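Local coordinates for glycosyl hydrolases family 31 family protein (Aspergillus niger, PDB 6DRU) that releases alpha-xylose from the non-reducing terminal glucose of xyloglucan oligosaccharides, as a family 31 alpha-xylosidase, at residues V499-W513 against F603-P616. Numbering follows the deposited sequence.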
# COMPACT_ATOMS: atom_id res chain seq x y z
N VAL A 499 5.96 39.27 12.64
CA VAL A 499 6.39 40.13 11.55
C VAL A 499 6.98 39.31 10.42
O VAL A 499 6.63 39.48 9.25
CB VAL A 499 7.38 41.19 12.06
CG1 VAL A 499 7.74 42.17 10.95
CG2 VAL A 499 6.81 41.92 13.26
N ALA A 500 7.90 38.39 10.76
CA ALA A 500 8.55 37.59 9.73
C ALA A 500 7.56 36.69 9.00
O ALA A 500 7.77 36.38 7.82
CB ALA A 500 9.67 36.75 10.36
N SER A 501 6.50 36.26 9.67
CA SER A 501 5.48 35.45 9.01
C SER A 501 4.75 36.25 7.93
O SER A 501 4.50 35.74 6.83
CB SER A 501 4.49 34.90 10.04
OG SER A 501 3.62 33.95 9.46
N GLY A 502 4.39 37.50 8.23
CA GLY A 502 3.74 38.33 7.23
C GLY A 502 4.66 38.72 6.09
O GLY A 502 4.20 38.95 4.97
N LEU A 503 5.97 38.81 6.36
CA LEU A 503 6.91 39.10 5.29
C LEU A 503 7.09 37.90 4.37
O LEU A 503 7.27 38.06 3.16
CB LEU A 503 8.25 39.54 5.88
CG LEU A 503 8.18 40.82 6.71
CD1 LEU A 503 9.52 41.15 7.34
CD2 LEU A 503 7.68 41.97 5.85
N SER A 504 7.05 36.69 4.93
CA SER A 504 7.11 35.49 4.10
C SER A 504 5.85 35.36 3.25
O SER A 504 5.93 34.92 2.09
CB SER A 504 7.29 34.25 4.98
OG SER A 504 8.53 34.29 5.66
N ALA A 505 4.69 35.73 3.80
CA ALA A 505 3.46 35.69 3.02
C ALA A 505 3.52 36.65 1.84
O ALA A 505 2.97 36.37 0.77
CB ALA A 505 2.27 36.02 3.92
N ALA A 506 4.17 37.80 2.02
CA ALA A 506 4.29 38.76 0.93
C ALA A 506 5.10 38.17 -0.22
O ALA A 506 4.76 38.38 -1.40
CB ALA A 506 4.93 40.06 1.43
N ALA A 507 6.17 37.44 0.09
CA ALA A 507 6.97 36.81 -0.96
C ALA A 507 6.24 35.65 -1.62
O ALA A 507 6.60 35.27 -2.74
CB ALA A 507 8.30 36.32 -0.39
N THR A 508 5.23 35.08 -0.96
CA THR A 508 4.41 34.03 -1.56
C THR A 508 3.34 34.60 -2.49
O THR A 508 2.77 33.85 -3.30
CB THR A 508 3.76 33.18 -0.47
OG1 THR A 508 4.73 32.91 0.56
CG2 THR A 508 3.25 31.86 -1.03
N GLY A 509 3.07 35.90 -2.41
CA GLY A 509 2.06 36.54 -3.23
C GLY A 509 0.83 37.00 -2.48
O GLY A 509 -0.11 37.50 -3.11
N TRP A 510 0.80 36.85 -1.16
CA TRP A 510 -0.37 37.20 -0.35
C TRP A 510 -0.17 38.59 0.23
O TRP A 510 0.78 38.82 0.99
CB TRP A 510 -0.58 36.18 0.77
CG TRP A 510 -0.65 34.76 0.30
CD1 TRP A 510 -0.91 34.32 -0.97
CD2 TRP A 510 -0.44 33.58 1.10
NE1 TRP A 510 -0.88 32.94 -1.01
CE2 TRP A 510 -0.59 32.47 0.25
CE3 TRP A 510 -0.15 33.37 2.45
CZ2 TRP A 510 -0.46 31.16 0.71
CZ3 TRP A 510 -0.01 32.07 2.90
CH2 TRP A 510 -0.17 30.98 2.03
N GLY A 511 -1.07 39.51 -0.10
CA GLY A 511 -0.99 40.86 0.40
C GLY A 511 -1.95 41.13 1.54
O GLY A 511 -1.63 41.87 2.47
N TRP A 512 -3.14 40.53 1.47
CA TRP A 512 -4.17 40.73 2.49
C TRP A 512 -3.84 39.85 3.69
O TRP A 512 -4.36 38.74 3.86
CB TRP A 512 -5.56 40.42 1.93
CG TRP A 512 -5.96 41.25 0.73
CD1 TRP A 512 -5.14 41.91 -0.14
CD2 TRP A 512 -7.30 41.50 0.28
NE1 TRP A 512 -5.89 42.55 -1.10
CE2 TRP A 512 -7.21 42.31 -0.86
CE3 TRP A 512 -8.57 41.10 0.74
CZ2 TRP A 512 -8.34 42.74 -1.56
CZ3 TRP A 512 -9.68 41.53 0.04
CH2 TRP A 512 -9.56 42.34 -1.09
N TRP A 513 -2.96 40.36 4.55
CA TRP A 513 -2.47 39.63 5.71
C TRP A 513 -2.63 40.48 6.96
O TRP A 513 -2.53 41.71 6.90
CB TRP A 513 -1.01 39.22 5.52
CG TRP A 513 -0.44 38.43 6.65
CD1 TRP A 513 -0.49 37.07 6.81
CD2 TRP A 513 0.27 38.93 7.78
NE1 TRP A 513 0.14 36.70 7.97
CE2 TRP A 513 0.62 37.83 8.59
CE3 TRP A 513 0.64 40.22 8.20
CZ2 TRP A 513 1.32 37.97 9.78
CZ3 TRP A 513 1.34 40.35 9.38
CH2 TRP A 513 1.67 39.24 10.15
N PHE A 603 -3.12 49.39 -1.76
CA PHE A 603 -3.92 48.22 -2.08
C PHE A 603 -4.26 48.17 -3.56
O PHE A 603 -4.45 47.09 -4.13
CB PHE A 603 -5.20 48.20 -1.24
CG PHE A 603 -5.10 47.38 0.01
CD1 PHE A 603 -5.37 46.03 -0.01
CD2 PHE A 603 -4.74 47.97 1.21
CE1 PHE A 603 -5.28 45.27 1.14
CE2 PHE A 603 -4.65 47.22 2.37
CZ PHE A 603 -4.92 45.87 2.33
N ASN A 604 -4.34 49.34 -4.21
CA ASN A 604 -4.63 49.38 -5.63
C ASN A 604 -3.44 48.93 -6.46
O ASN A 604 -3.61 48.24 -7.47
CB ASN A 604 -5.06 50.80 -6.03
CG ASN A 604 -5.37 50.92 -7.51
OD1 ASN A 604 -4.51 51.30 -8.30
ND2 ASN A 604 -6.60 50.59 -7.89
N GLN A 605 -2.22 49.30 -6.05
CA GLN A 605 -1.03 48.85 -6.77
C GLN A 605 -0.81 47.35 -6.61
O GLN A 605 -0.33 46.70 -7.55
CB GLN A 605 0.19 49.63 -6.30
CG GLN A 605 0.43 50.88 -7.12
CD GLN A 605 0.71 50.57 -8.57
OE1 GLN A 605 1.57 49.75 -8.89
NE2 GLN A 605 -0.03 51.21 -9.47
N PHE A 606 -1.13 46.79 -5.44
CA PHE A 606 -1.12 45.34 -5.29
C PHE A 606 -2.13 44.69 -6.23
O PHE A 606 -1.92 43.57 -6.70
CB PHE A 606 -1.41 44.96 -3.84
CG PHE A 606 -1.35 43.48 -3.58
CD1 PHE A 606 -0.18 42.77 -3.81
CD2 PHE A 606 -2.45 42.81 -3.08
CE1 PHE A 606 -0.12 41.41 -3.56
CE2 PHE A 606 -2.39 41.45 -2.82
CZ PHE A 606 -1.23 40.75 -3.07
N HIS A 607 -3.23 45.40 -6.53
CA HIS A 607 -4.24 44.87 -7.44
C HIS A 607 -3.78 44.92 -8.89
O HIS A 607 -4.21 44.09 -9.70
CB HIS A 607 -5.54 45.65 -7.26
CG HIS A 607 -6.40 45.69 -8.49
ND1 HIS A 607 -7.01 44.57 -9.01
CD2 HIS A 607 -6.74 46.71 -9.31
CE1 HIS A 607 -7.69 44.90 -10.09
NE2 HIS A 607 -7.54 46.20 -10.29
N LEU A 608 -2.90 45.87 -9.24
CA LEU A 608 -2.51 46.04 -10.63
C LEU A 608 -1.27 45.24 -11.01
O LEU A 608 -1.24 44.60 -12.06
CB LEU A 608 -2.27 47.52 -10.94
CG LEU A 608 -3.42 48.51 -10.73
CD1 LEU A 608 -2.91 49.93 -10.87
CD2 LEU A 608 -4.55 48.24 -11.71
N THR A 609 -0.23 45.27 -10.16
CA THR A 609 1.05 44.67 -10.49
C THR A 609 1.48 43.58 -9.52
O THR A 609 2.54 42.99 -9.71
CB THR A 609 2.15 45.74 -10.57
OG1 THR A 609 2.10 46.58 -9.41
CG2 THR A 609 1.97 46.60 -11.82
N GLY A 610 0.70 43.32 -8.47
CA GLY A 610 1.19 42.50 -7.38
C GLY A 610 2.25 43.20 -6.55
O GLY A 610 3.08 42.53 -5.94
N ARG A 611 2.23 44.53 -6.53
CA ARG A 611 3.15 45.32 -5.73
C ARG A 611 2.93 45.02 -4.26
O ARG A 611 1.86 45.33 -3.72
CB ARG A 611 2.95 46.81 -6.03
CG ARG A 611 4.08 47.71 -5.59
CD ARG A 611 5.37 47.28 -6.25
NE ARG A 611 6.47 48.19 -5.95
CZ ARG A 611 6.93 49.10 -6.80
NH1 ARG A 611 6.38 49.22 -8.00
NH2 ARG A 611 7.94 49.89 -6.45
N SER A 612 3.92 44.41 -3.61
CA SER A 612 3.74 43.95 -2.24
C SER A 612 3.40 45.11 -1.31
O SER A 612 3.99 46.19 -1.40
CB SER A 612 5.00 43.24 -1.75
OG SER A 612 5.34 42.15 -2.59
N ILE A 613 2.45 44.87 -0.41
CA ILE A 613 1.96 45.91 0.49
C ILE A 613 2.95 46.09 1.63
O ILE A 613 3.62 47.13 1.72
CB ILE A 613 0.55 45.58 1.01
CG1 ILE A 613 -0.41 45.48 -0.18
CG2 ILE A 613 0.08 46.64 1.99
CD1 ILE A 613 -1.82 45.12 0.22
N MET A 614 3.07 45.11 2.52
CA MET A 614 4.13 45.13 3.52
C MET A 614 5.35 44.43 2.94
O MET A 614 5.25 43.30 2.45
CB MET A 614 3.68 44.51 4.85
CG MET A 614 3.19 43.08 4.81
SD MET A 614 2.61 42.59 6.45
CE MET A 614 4.14 42.62 7.39
N ARG A 615 6.49 45.11 2.99
CA ARG A 615 7.62 44.80 2.12
C ARG A 615 8.86 44.48 2.94
O ARG A 615 9.34 45.35 3.69
CB ARG A 615 7.89 45.98 1.18
CG ARG A 615 6.68 46.37 0.34
CD ARG A 615 6.90 47.67 -0.42
NE ARG A 615 7.99 47.57 -1.38
CZ ARG A 615 7.89 46.99 -2.57
NH1 ARG A 615 6.74 46.44 -2.95
NH2 ARG A 615 8.93 46.95 -3.39
N PRO A 616 9.42 43.28 2.84
CA PRO A 616 10.72 43.02 3.45
C PRO A 616 11.79 43.91 2.83
O PRO A 616 11.68 44.33 1.67
CB PRO A 616 10.97 41.54 3.14
CG PRO A 616 10.05 41.22 2.00
CD PRO A 616 8.85 42.08 2.20
O HOH W 1 2.92 40.64 -1.61
O HOH W 2 1.21 42.66 2.35
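F603 turns the edge of its ring onto one face of the W512 indole, CE1 standing over the five-membered ring in an edge-to-face pair with planes at 72°. F606 joins them from another quarter: its ring meets the W512 pyrrole rim to rim, with the planes at 47°. F606 reaches across to the chain at G511 because its CG stands opposite the backbone N (chi1 -177°), and its CE2 lies 3.6 Å from G511 CA. Having no side chain, G511 leaves room for the phenyl ring. G509 suits its place for a backbone reason: with positive phi it closes helix 492-508 in a Schellman motif. The polypeptide then runs through 511-512 into strand 513-514 of the family 31 TIM barrel. M614 and P616 join the antiparallel sheet of the C-terminal domain, edged by strand 614-615, to helix 492-508 and strand 513-514, while F603 and F606 of helix 596-609 pack on the loop between these two. M614 has CG between its backbone N and carbonyl carbon and an extended chi2, which bring SD beside W513, 3.5 Å from CE3, in an oblique Met-aromatic contact; the bend at chi3 then turns CE toward L503 CD2 at 3.9 Å. G502, having no side chain, lets its CA sit over the centre of the W513 indole. L503 also runs alongside P616 in the opposite direction, CD2 to CD 3.8 Å, and the small A506 lets the strand come close to the helix. Between the segments, polar groups are joined by water: one donates to A506 O and also meets the S612 hydroxyl OG, another donates to G511 O and accepts from M614 N.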